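Local coordinates for protein Ras-3 from Cryphonectria parasitica (Cryphonectria parasitica, PDB 4KU4) that binds guanosine-5'-diphosphate as a small Ras-family protein with the P-loop nucleotide-binding fold, an open sheet flanked by helices, at residues 140-145 with 162-167; 91-96 with 102-107; 172-177 with 183-188; 136-141 with 190-195. All coordinates share one frame; numbering follows the deposited sequence. Where two conformers were deposited one is given.

Contact 1 of 4, residues 140-145 with 162-167. With GDP (guanosine-5'-diphosphate), chain C.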
# COMPACT_ATOMS: atom_id res chain seq x y z
N VAL A 140 7.20 1.63 3.94
CA VAL A 140 6.49 1.70 2.68
C VAL A 140 6.57 0.35 1.98
O VAL A 140 7.60 -0.33 2.05
CB VAL A 140 7.13 2.75 1.74
CG1 VAL A 140 6.41 2.79 0.42
CG2 VAL A 140 7.11 4.12 2.40
N VAL A 141 5.50 -0.04 1.32
CA VAL A 141 5.57 -1.21 0.44
C VAL A 141 5.09 -0.82 -0.95
O VAL A 141 4.04 -0.19 -1.11
CB VAL A 141 4.80 -2.45 1.00
CG1 VAL A 141 3.33 -2.15 1.26
CG2 VAL A 141 4.96 -3.66 0.04
N LEU A 142 5.89 -1.16 -1.95
CA LEU A 142 5.46 -1.00 -3.34
C LEU A 142 4.73 -2.25 -3.76
O LEU A 142 5.26 -3.35 -3.62
CB LEU A 142 6.66 -0.81 -4.25
CG LEU A 142 7.48 0.47 -4.22
CD1 LEU A 142 8.73 0.18 -5.01
CD2 LEU A 142 6.71 1.65 -4.83
N VAL A 143 3.53 -2.08 -4.29
CA VAL A 143 2.69 -3.21 -4.66
C VAL A 143 2.48 -3.26 -6.16
O VAL A 143 1.97 -2.32 -6.76
CB VAL A 143 1.32 -3.15 -3.95
CG1 VAL A 143 0.36 -4.19 -4.52
CG2 VAL A 143 1.48 -3.33 -2.44
N GLY A 144 2.88 -4.36 -6.78
CA GLY A 144 2.60 -4.56 -8.20
C GLY A 144 1.30 -5.34 -8.33
O GLY A 144 1.30 -6.56 -8.19
N ASN A 145 0.21 -4.63 -8.60
CA ASN A 145 -1.12 -5.24 -8.61
C ASN A 145 -1.52 -5.69 -10.01
O ASN A 145 -0.89 -5.30 -10.99
CB ASN A 145 -2.17 -4.28 -8.05
CG ASN A 145 -3.52 -4.95 -7.81
OD1 ASN A 145 -3.59 -6.07 -7.29
ND2 ASN A 145 -4.60 -4.26 -8.18
N SER A 162 13.91 -4.86 -7.93
CA SER A 162 15.14 -4.04 -7.90
C SER A 162 14.91 -2.57 -7.57
O SER A 162 15.73 -1.96 -6.89
CB SER A 162 15.96 -4.16 -9.20
OG SER A 162 15.27 -3.68 -10.34
N LEU A 163 13.81 -1.99 -8.04
CA LEU A 163 13.48 -0.63 -7.65
C LEU A 163 13.29 -0.56 -6.13
O LEU A 163 13.92 0.27 -5.44
CB LEU A 163 12.23 -0.12 -8.35
CG LEU A 163 11.87 1.32 -7.98
CD1 LEU A 163 13.00 2.29 -8.36
CD2 LEU A 163 10.59 1.73 -8.65
N ALA A 164 12.46 -1.46 -5.60
CA ALA A 164 12.25 -1.46 -4.16
C ALA A 164 13.54 -1.62 -3.37
O ALA A 164 13.73 -0.97 -2.35
CB ALA A 164 11.23 -2.52 -3.75
N LYS A 165 14.44 -2.48 -3.84
CA LYS A 165 15.73 -2.65 -3.19
C LYS A 165 16.56 -1.37 -3.25
O LYS A 165 17.19 -0.97 -2.27
CB LYS A 165 16.47 -3.84 -3.78
CG LYS A 165 15.96 -5.18 -3.23
CD LYS A 165 16.35 -5.33 -1.77
CE LYS A 165 15.79 -6.61 -1.14
NZ LYS A 165 14.30 -6.64 -1.22
N LYS A 166 16.56 -0.73 -4.41
CA LYS A 166 17.24 0.55 -4.56
C LYS A 166 16.73 1.59 -3.56
O LYS A 166 17.52 2.33 -2.97
CB LYS A 166 17.10 1.04 -6.00
CG LYS A 166 17.44 2.52 -6.24
CD LYS A 166 17.16 2.89 -7.69
CE LYS A 166 17.04 4.38 -7.88
NZ LYS A 166 18.36 5.03 -7.78
N LEU A 167 15.42 1.62 -3.34
CA LEU A 167 14.80 2.65 -2.50
C LEU A 167 14.79 2.30 -1.00
O LEU A 167 14.60 3.17 -0.16
CB LEU A 167 13.36 2.94 -2.97
CG LEU A 167 13.19 3.33 -4.44
CD1 LEU A 167 11.73 3.48 -4.81
CD2 LEU A 167 13.93 4.63 -4.75
PB GDP C . -8.13 2.47 -8.12
O1B GDP C . -8.90 2.51 -6.82
O2B GDP C . -6.64 2.45 -7.82
O3B GDP C . -8.48 3.67 -8.98
O3A GDP C . -8.52 1.11 -8.90
PA GDP C . -9.87 0.21 -8.71
O1A GDP C . -9.84 -0.61 -7.44
O2A GDP C . -11.13 1.03 -8.81
O5' GDP C . -9.75 -0.81 -9.95
C5' GDP C . -9.71 -0.28 -11.27
C4' GDP C . -10.03 -1.41 -12.23
O4' GDP C . -9.02 -2.39 -12.06
C3' GDP C . -11.35 -2.09 -11.92
O3' GDP C . -12.00 -2.46 -13.15
C2' GDP C . -10.93 -3.35 -11.19
O2' GDP C . -11.87 -4.41 -11.38
C1' GDP C . -9.60 -3.66 -11.83
N9 GDP C . -8.67 -4.38 -10.94
C8 GDP C . -8.22 -3.97 -9.74
N7 GDP C . -7.36 -4.89 -9.23
C5 GDP C . -7.25 -5.89 -10.12
C6 GDP C . -6.52 -7.16 -10.21
O6 GDP C . -5.77 -7.52 -9.29
N1 GDP C . -6.68 -7.90 -11.31
C2 GDP C . -7.48 -7.55 -12.31
N2 GDP C . -7.59 -8.38 -13.38
N3 GDP C . -8.19 -6.39 -12.30
C4 GDP C . -8.11 -5.55 -11.25

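Contact 2 of 4, residues 91-96 with 102-107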
# COMPACT_ATOMS: atom_id res chain seq x y z
N ILE A 91 2.04 1.78 -1.71
CA ILE A 91 2.06 2.50 -2.97
C ILE A 91 1.85 1.50 -4.10
O ILE A 91 2.69 0.64 -4.34
CB ILE A 91 3.37 3.28 -3.10
CG1 ILE A 91 3.55 4.13 -1.85
CG2 ILE A 91 3.39 4.10 -4.40
CD1 ILE A 91 4.74 5.09 -1.94
N VAL A 92 0.71 1.62 -4.76
CA VAL A 92 0.26 0.63 -5.73
C VAL A 92 0.51 1.05 -7.18
O VAL A 92 0.28 2.20 -7.58
CB VAL A 92 -1.25 0.35 -5.55
CG1 VAL A 92 -1.69 -0.82 -6.42
CG2 VAL A 92 -1.56 0.08 -4.09
N PHE A 93 1.00 0.10 -7.98
CA PHE A 93 1.05 0.29 -9.43
C PHE A 93 0.43 -0.93 -10.11
O PHE A 93 0.12 -1.93 -9.44
CB PHE A 93 2.48 0.57 -9.91
CG PHE A 93 3.39 -0.61 -9.89
CD1 PHE A 93 3.55 -1.40 -11.02
CD2 PHE A 93 4.14 -0.89 -8.76
CE1 PHE A 93 4.41 -2.49 -11.02
CE2 PHE A 93 5.02 -1.97 -8.75
CZ PHE A 93 5.16 -2.77 -9.89
N ASP A 94 0.18 -0.81 -11.41
CA ASP A 94 -0.53 -1.80 -12.21
C ASP A 94 0.55 -2.42 -13.06
O ASP A 94 1.22 -1.70 -13.81
CB ASP A 94 -1.58 -1.07 -13.06
CG ASP A 94 -2.34 -1.99 -14.02
OD1 ASP A 94 -1.92 -3.12 -14.29
OD2 ASP A 94 -3.39 -1.54 -14.51
N VAL A 95 0.77 -3.72 -12.94
CA VAL A 95 1.92 -4.31 -13.62
C VAL A 95 1.73 -4.26 -15.13
O VAL A 95 2.69 -4.43 -15.87
CB VAL A 95 2.23 -5.77 -13.18
CG1 VAL A 95 2.55 -5.84 -11.69
CG2 VAL A 95 1.11 -6.72 -13.58
N THR A 96 0.49 -4.03 -15.58
CA THR A 96 0.21 -3.92 -17.00
C THR A 96 0.37 -2.51 -17.55
O THR A 96 0.13 -2.30 -18.73
CB THR A 96 -1.22 -4.39 -17.36
OG1 THR A 96 -2.18 -3.40 -16.96
CG2 THR A 96 -1.55 -5.74 -16.74
N GLU A 102 6.00 4.23 -12.96
CA GLU A 102 6.81 5.43 -12.89
C GLU A 102 6.23 6.40 -11.86
O GLU A 102 6.97 6.99 -11.08
CB GLU A 102 6.91 6.09 -14.26
CG GLU A 102 7.62 5.24 -15.27
CD GLU A 102 7.41 5.69 -16.69
OE1 GLU A 102 8.09 5.13 -17.59
OE2 GLU A 102 6.56 6.58 -16.91
N ALA A 103 4.91 6.55 -11.83
CA ALA A 103 4.29 7.39 -10.81
C ALA A 103 4.54 6.87 -9.40
O ALA A 103 4.79 7.64 -8.48
CB ALA A 103 2.81 7.54 -11.05
N ALA A 104 4.46 5.56 -9.23
CA ALA A 104 4.71 5.00 -7.91
C ALA A 104 6.10 5.39 -7.37
O ALA A 104 6.25 5.71 -6.19
CB ALA A 104 4.56 3.50 -7.95
N GLU A 105 7.11 5.34 -8.23
CA GLU A 105 8.46 5.75 -7.86
C GLU A 105 8.48 7.22 -7.43
O GLU A 105 9.06 7.57 -6.40
CB GLU A 105 9.40 5.53 -9.03
CG GLU A 105 10.86 5.87 -8.76
CD GLU A 105 11.77 5.55 -9.93
OE1 GLU A 105 11.26 5.20 -11.02
OE2 GLU A 105 13.00 5.64 -9.75
N ARG A 106 7.84 8.08 -8.22
CA ARG A 106 7.67 9.49 -7.83
C ARG A 106 6.94 9.67 -6.50
O ARG A 106 7.32 10.52 -5.69
CB ARG A 106 6.95 10.26 -8.94
CG ARG A 106 7.70 10.29 -10.27
CD ARG A 106 7.12 11.34 -11.20
NE ARG A 106 5.76 11.02 -11.60
CZ ARG A 106 5.44 10.37 -12.72
NH1 ARG A 106 6.40 9.99 -13.55
NH2 ARG A 106 4.17 10.12 -13.01
N LEU A 107 5.90 8.87 -6.27
CA LEU A 107 5.13 8.93 -5.04
C LEU A 107 5.96 8.52 -3.84
O LEU A 107 5.85 9.11 -2.77
CB LEU A 107 3.88 8.04 -5.15
CG LEU A 107 2.86 8.58 -6.12
CD1 LEU A 107 1.84 7.52 -6.51
CD2 LEU A 107 2.18 9.80 -5.48

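Contact 3 of 4, residues 172-177 with 183-188. With GDP (guanosine-5'-diphosphate), chain C.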
# COMPACT_ATOMS: atom_id res chain seq x y z
N VAL A 172 5.75 -6.27 -3.06
CA VAL A 172 4.90 -7.46 -3.12
C VAL A 172 4.02 -7.40 -4.36
O VAL A 172 3.44 -6.36 -4.67
CB VAL A 172 3.99 -7.57 -1.88
CG1 VAL A 172 3.07 -8.77 -2.01
CG2 VAL A 172 4.83 -7.70 -0.62
N GLU A 173 3.89 -8.53 -5.06
CA GLU A 173 2.99 -8.61 -6.21
C GLU A 173 1.65 -9.18 -5.76
O GLU A 173 1.61 -10.15 -4.98
CB GLU A 173 3.61 -9.41 -7.34
CG GLU A 173 4.67 -8.59 -8.05
CD GLU A 173 4.80 -8.94 -9.50
OE1 GLU A 173 4.27 -9.99 -9.91
OE2 GLU A 173 5.44 -8.16 -10.23
N THR A 174 0.57 -8.59 -6.23
CA THR A 174 -0.76 -8.97 -5.78
C THR A 174 -1.81 -9.06 -6.87
O THR A 174 -1.60 -8.59 -7.98
CB THR A 174 -1.33 -7.88 -4.80
OG1 THR A 174 -1.44 -6.62 -5.49
CG2 THR A 174 -0.44 -7.73 -3.57
N SER A 175 -2.91 -9.75 -6.55
CA SER A 175 -4.08 -9.71 -7.42
C SER A 175 -5.27 -9.44 -6.53
O SER A 175 -5.72 -10.32 -5.81
CB SER A 175 -4.31 -10.99 -8.22
OG SER A 175 -5.53 -10.91 -8.95
N ALA A 176 -5.72 -8.18 -6.50
CA ALA A 176 -6.91 -7.81 -5.76
C ALA A 176 -8.10 -8.64 -6.19
O ALA A 176 -9.01 -8.89 -5.40
CB ALA A 176 -7.21 -6.32 -5.96
N LYS A 177 -8.09 -9.05 -7.45
CA LYS A 177 -9.23 -9.76 -8.02
C LYS A 177 -9.29 -11.17 -7.45
O LYS A 177 -10.35 -11.65 -7.07
CB LYS A 177 -9.14 -9.80 -9.55
CG LYS A 177 -10.27 -10.57 -10.23
CD LYS A 177 -9.99 -10.77 -11.72
CE LYS A 177 -10.89 -11.86 -12.29
NZ LYS A 177 -10.57 -12.20 -13.70
N GLU A 183 -3.03 -9.99 1.80
CA GLU A 183 -2.66 -9.83 3.21
C GLU A 183 -1.14 -9.63 3.40
O GLU A 183 -0.71 -8.80 4.20
CB GLU A 183 -3.17 -10.99 4.08
CG GLU A 183 -4.66 -10.94 4.35
CD GLU A 183 -5.12 -12.01 5.31
OE1 GLU A 183 -4.30 -12.86 5.73
OE2 GLU A 183 -6.33 -12.01 5.64
N GLU A 184 -0.34 -10.40 2.67
CA GLU A 184 1.11 -10.26 2.77
C GLU A 184 1.54 -8.82 2.49
O GLU A 184 2.40 -8.28 3.16
CB GLU A 184 1.81 -11.22 1.80
CG GLU A 184 1.83 -12.66 2.30
CD GLU A 184 0.51 -13.40 2.16
OE1 GLU A 184 -0.48 -12.87 1.62
OE2 GLU A 184 0.47 -14.56 2.63
N ALA A 185 0.91 -8.20 1.50
CA ALA A 185 1.28 -6.85 1.11
C ALA A 185 1.02 -5.85 2.24
O ALA A 185 1.92 -5.13 2.64
CB ALA A 185 0.54 -6.45 -0.13
N PHE A 186 -0.22 -5.81 2.73
CA PHE A 186 -0.57 -4.89 3.81
C PHE A 186 0.17 -5.19 5.11
O PHE A 186 0.63 -4.27 5.79
CB PHE A 186 -2.08 -4.92 4.10
CG PHE A 186 -2.91 -4.19 3.08
CD1 PHE A 186 -3.15 -2.83 3.21
CD2 PHE A 186 -3.49 -4.86 2.01
CE1 PHE A 186 -3.92 -2.15 2.30
CE2 PHE A 186 -4.27 -4.17 1.09
CZ PHE A 186 -4.47 -2.81 1.24
N PHE A 187 0.27 -6.46 5.48
CA PHE A 187 0.92 -6.79 6.74
C PHE A 187 2.43 -6.53 6.69
O PHE A 187 3.07 -6.38 7.72
CB PHE A 187 0.67 -8.25 7.12
CG PHE A 187 -0.77 -8.59 7.36
CD1 PHE A 187 -1.76 -7.62 7.35
CD2 PHE A 187 -1.14 -9.90 7.60
CE1 PHE A 187 -3.09 -7.95 7.57
CE2 PHE A 187 -2.46 -10.24 7.82
CZ PHE A 187 -3.43 -9.26 7.81
N SER A 188 2.99 -6.45 5.49
CA SER A 188 4.43 -6.28 5.35
C SER A 188 4.94 -5.03 6.04
O SER A 188 6.03 -5.03 6.62
CB SER A 188 4.87 -6.32 3.87
OG SER A 188 4.45 -5.17 3.16
PB GDP C . -8.13 2.47 -8.12
O1B GDP C . -8.90 2.51 -6.82
O2B GDP C . -6.64 2.45 -7.82
O3B GDP C . -8.48 3.67 -8.98
O3A GDP C . -8.52 1.11 -8.90
PA GDP C . -9.87 0.21 -8.71
O1A GDP C . -9.84 -0.61 -7.44
O2A GDP C . -11.13 1.03 -8.81
O5' GDP C . -9.75 -0.81 -9.95
C5' GDP C . -9.71 -0.28 -11.27
C4' GDP C . -10.03 -1.41 -12.23
O4' GDP C . -9.02 -2.39 -12.06
C3' GDP C . -11.35 -2.09 -11.92
O3' GDP C . -12.00 -2.46 -13.15
C2' GDP C . -10.93 -3.35 -11.19
O2' GDP C . -11.87 -4.41 -11.38
C1' GDP C . -9.60 -3.66 -11.83
N9 GDP C . -8.67 -4.38 -10.94
C8 GDP C . -8.22 -3.97 -9.74
N7 GDP C . -7.36 -4.89 -9.23
C5 GDP C . -7.25 -5.89 -10.12
C6 GDP C . -6.52 -7.16 -10.21
O6 GDP C . -5.77 -7.52 -9.29
N1 GDP C . -6.68 -7.90 -11.31
C2 GDP C . -7.48 -7.55 -12.31
N2 GDP C . -7.59 -8.38 -13.38
N3 GDP C . -8.19 -6.39 -12.30
C4 GDP C . -8.11 -5.55 -11.25

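Contact 4 of 4, residues 136-141 with 190-195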
# COMPACT_ATOMS: atom_id res chain seq x y z
N ALA A 136 11.28 5.63 8.04
CA ALA A 136 12.23 4.86 7.25
C ALA A 136 11.54 4.25 6.03
O ALA A 136 10.34 3.97 6.08
CB ALA A 136 12.86 3.76 8.10
N PRO A 137 12.29 4.02 4.95
CA PRO A 137 11.71 3.46 3.72
C PRO A 137 11.05 2.10 3.92
O PRO A 137 10.22 1.74 3.10
CB PRO A 137 12.92 3.32 2.79
CG PRO A 137 13.91 4.28 3.28
CD PRO A 137 13.72 4.32 4.78
N SER A 138 11.42 1.37 4.97
CA SER A 138 10.80 0.07 5.21
C SER A 138 9.32 0.19 5.63
O SER A 138 8.61 -0.81 5.66
CB SER A 138 11.59 -0.74 6.25
OG SER A 138 11.68 -0.04 7.48
N LEU A 139 8.87 1.40 5.94
CA LEU A 139 7.47 1.60 6.33
C LEU A 139 6.58 1.79 5.11
O LEU A 139 5.38 2.07 5.21
CB LEU A 139 7.33 2.80 7.29
CG LEU A 139 8.11 2.66 8.60
CD1 LEU A 139 7.79 3.76 9.58
CD2 LEU A 139 7.83 1.31 9.24
N VAL A 140 7.20 1.63 3.94
CA VAL A 140 6.49 1.70 2.68
C VAL A 140 6.57 0.35 1.98
O VAL A 140 7.60 -0.33 2.05
CB VAL A 140 7.13 2.75 1.74
CG1 VAL A 140 6.41 2.79 0.42
CG2 VAL A 140 7.11 4.12 2.40
N VAL A 141 5.50 -0.04 1.32
CA VAL A 141 5.57 -1.21 0.44
C VAL A 141 5.09 -0.82 -0.95
O VAL A 141 4.04 -0.19 -1.11
CB VAL A 141 4.80 -2.45 1.00
CG1 VAL A 141 3.33 -2.15 1.26
CG2 VAL A 141 4.96 -3.66 0.04
N VAL A 190 3.50 -3.42 8.57
CA VAL A 190 3.37 -3.60 10.01
C VAL A 190 4.54 -4.43 10.53
O VAL A 190 5.15 -4.10 11.55
CB VAL A 190 2.06 -4.32 10.39
CG1 VAL A 190 2.05 -4.64 11.90
CG2 VAL A 190 0.84 -3.48 9.96
N ARG A 191 4.85 -5.51 9.81
CA ARG A 191 5.96 -6.39 10.16
C ARG A 191 7.27 -5.62 10.17
O ARG A 191 8.10 -5.82 11.05
CB ARG A 191 6.02 -7.57 9.19
CG ARG A 191 4.93 -8.60 9.44
CD ARG A 191 4.92 -9.73 8.45
NE ARG A 191 3.94 -10.73 8.85
CZ ARG A 191 3.05 -11.29 8.04
NH1 ARG A 191 3.01 -10.96 6.76
NH2 ARG A 191 2.19 -12.20 8.51
N ALA A 192 7.44 -4.73 9.20
CA ALA A 192 8.67 -3.94 9.12
C ALA A 192 8.80 -2.97 10.30
O ALA A 192 9.87 -2.82 10.88
CB ALA A 192 8.73 -3.18 7.80
N ASP A 193 7.69 -2.32 10.65
CA ASP A 193 7.67 -1.39 11.78
C ASP A 193 8.08 -2.11 13.07
O ASP A 193 8.85 -1.58 13.86
CB ASP A 193 6.27 -0.78 11.93
CG ASP A 193 6.21 0.29 13.01
OD1 ASP A 193 7.25 0.96 13.24
OD2 ASP A 193 5.13 0.46 13.61
N ARG A 194 7.58 -3.32 13.25
CA ARG A 194 7.95 -4.10 14.43
C ARG A 194 9.39 -4.58 14.40
O ARG A 194 10.04 -4.69 15.44
CB ARG A 194 7.03 -5.31 14.56
CG ARG A 194 5.62 -4.93 14.83
CD ARG A 194 4.76 -6.18 14.91
NE ARG A 194 3.35 -5.85 14.90
CZ ARG A 194 2.38 -6.75 14.82
NH1 ARG A 194 2.68 -8.05 14.73
NH2 ARG A 194 1.12 -6.36 14.80
N ARG A 195 9.87 -4.91 13.21
CA ARG A 195 11.26 -5.32 13.02
C ARG A 195 12.20 -4.22 13.50
O ARG A 195 13.26 -4.50 14.05
CB ARG A 195 11.51 -5.64 11.54
CG ARG A 195 12.84 -6.33 11.21
CD ARG A 195 13.33 -5.99 9.80
NE ARG A 195 12.31 -6.21 8.77
CZ ARG A 195 12.18 -5.47 7.67
NH1 ARG A 195 11.22 -5.72 6.80
NH2 ARG A 195 13.01 -4.46 7.46
O HOH W 1 12.21 -2.94 9.35

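Contact 1 of 4, residues 140-145 with 162-167
A first torsion of -71°, with CG anti to the carbonyl carbon, helps carry CD1 of Leu142 to helix 157-167, where the methyl of Ala164 meets it. This strand-helix pair belongs to a beta-alpha-beta unit, strand 140-145, helix 157-167 and strand 170-173, in the Ras fold; strand 140-145 and helix segment 162-167 run nearly antiparallel, at 168°, with 9.5 Å between their axes. A single branch of the leucine does the touching. Leu142 CD1 lies 3.9 Å from Ala164 CB and 4.0 Å from Ala164 CA, so it touches the helix backbone as well as the methyl. Two leucines border the same methyl of Leu142: CD2 of Leu163 stands 4.4 Å from Leu142 CD1, and CD1 of Leu167 stands 4.5 Å from it. The contact is wholly apolar and modest in size, burying 115 Å² in all. Leu163 and Leu167 also touch Phe101 and Phe108 of helix 98-118, which lies on the same side of the sheet.

At the other end of the strand, Asn145 opens the NKxD motif known from Ras proteins. Its CG is anti to the backbone N (chi1 -170°), which turns the carboxamide to the guanine of GDP. OD1 is bonded by the Thr174 hydroxyl and the Ala176 amide, and ND2 by the Val25 carbonyl, so the amide group is fixed in rotation at both atoms. Its nitrogen, ND2, lies 3.0 Å from N7 of GDP.

Contact 2 of 4, residues 91-96 with 102-107
Ile91 and Ala104 form the heart of this contact, which lies within a beta-alpha-beta crossover of the Ras fold: strand 88-94, helix 98-118 and the parallel neighbouring strand 140-145. The CG2 methyl of Ile91 sits 3.8 Å from Ala104 CB and 3.7 Å from Ala104 O, so it abuts both the side chain and the backbone of the helix. This branch is the one anti to the backbone N, and Leu107 CB lies 4.0 Å from Ile91 CG2 one turn further on. Phe93, two residues along the strand, repeats the approach with less surface: its CB comes within 4.1 Å of Ala104 CB. The phenyl group itself then leaves the helix segment, since chi1 of 73° places CG between the backbone N and the carbonyl carbon, and the ring instead meets that of Phe101.

Beyond this apolar shell, the turn after the strand is closed by Asp94. Its OD1 takes two bonds from Thr96, one from OG1 at 2.7 Å and one from the amide N at 2.9 Å, both arriving from the same face of the carboxylate and about 40° out of its plane; the second makes an Asx turn. OD2 of Asp94 forms a salt bridge with Lys146, and Ser100 OG bonds the Asp94 amide, tying the strand end to the helix start. Strand 91-94 and helix segment 102-107 run almost antiparallel (167°), with strand 140-145 beside the former, and Ile91 also packs on Val140 and Leu142 of that neighbour.

Contact 3 of 4, residues 172-177 with 183-188
The SAK motif of Ras proteins, here Ser175, Ala176 and Lys177, lies just beyond edge strand 170-173, and the contact packs that strand and the turn after it against helix 182-196. Ala185 provides the meeting point. Its CB lies 3.9 Å from Val172 CG1 and 3.8 Å from Thr174 CG2, so methyls of two alternate residues close on one small side chain. Thr174 manages this because its CG2 is anti to the carbonyl carbon (chi1 61° for OG1), leaving the hydroxyl for the Asn145 side chain. Ser188, three residues on from Ala185, turns its hydroxyl back onto the helix, OG donating to Ala185 O at 2.6 Å.

Past the packing, the backbone bends round the guanine. Ala176 N, while bonding Asn145 OD1, is 2.9 Å from GDP O6, and Lys177 N gives the same oxygen a weak hydrogen bond of 3.3 Å. The extended Lys177 chain lies over one face of the base, with CB 3.6 Å from GDP N1 and CD 3.8 Å from GDP N2. Ser175 OG, bonded to Asp148 and the Leu178 amide, holds the loop to the NKxD motif. The SAK loop thus lines the guanine, as in Ras-family proteins.

Contact 4 of 4, residues 136-141 with 190-195
Ala192 is the first residue of helix segment 190-195 to touch 136-141, and it does so tightly: its CB is 3.2 Å from the carbonyl oxygen of Ser138, in the 3-10 turn 137-139, while Ala192 CB and Ser138 CB are 4.1 Å apart. Ala192 O also receives a hydrogen bond of 2.8 Å from a water, which in turn makes a weak bond with Ser138 OG and so links the Ala192 carbonyl, weakly, to the Ser138 hydroxyl.

Asp193 comes next and meets Leu139 with its aliphatic part. CD2 of Leu139 lies 3.7 Å from Asp193 CB and also from Asp193 CA, the two side chains crossing at a slant. The acid group is turned past the leucine by chi1 of -175°, and its OD2 lies close to the carboxylate of Glu87; two like charges so near may favour protonation of one of them, although a long, weak ion pair of Asp193 OD1 with Arg196 NH1 may partly offset the repulsion. Arg194 faces the other way, where NH1 bonds the Ile57 carbonyl and NH2 makes a weak bond with Ser62 OG.

Arg195 closes the contact. Its chain, bent at chi3 (-51°), folds back so that one face of the guanidinium, near its rim, is turned to Ala192 CA, and NH2 stands 4.2 Å from Ser138 CB. In the turn itself, Leu139 N bonds Ala136 O, and Val140 then enters the sheet. The last helix thus packs on the 3-10 turn that leads into strand 140-145, next to the sheet edge, as in the alpha-beta fold of Ras-family proteins.

How the contacts relate
The contacts share one sheet, in which strands 88-94, 140-145 and 170-173 lie side by side. Contacts 1 and 2 have centres 9 Å apart and are joined by probable hydrogen bonds, Asn145 N to Phe93 O and Val143 N to Ile91 O, each 2.8 Å. Helices 98-118 and 157-167 serve these two contacts, whereas helix 182-196 serves contacts 3 and 4. Contact 4 shares Val140 and Val141 with contact 1, and Val141 CB packs 3.5 Å from Ser188 OG of contact 3. GDP is touched by contacts 1 and 3, through Asn145 and the SAK loop; contacts 2 and 4, whose centres are about 18 Å apart, are packing around the same sheet.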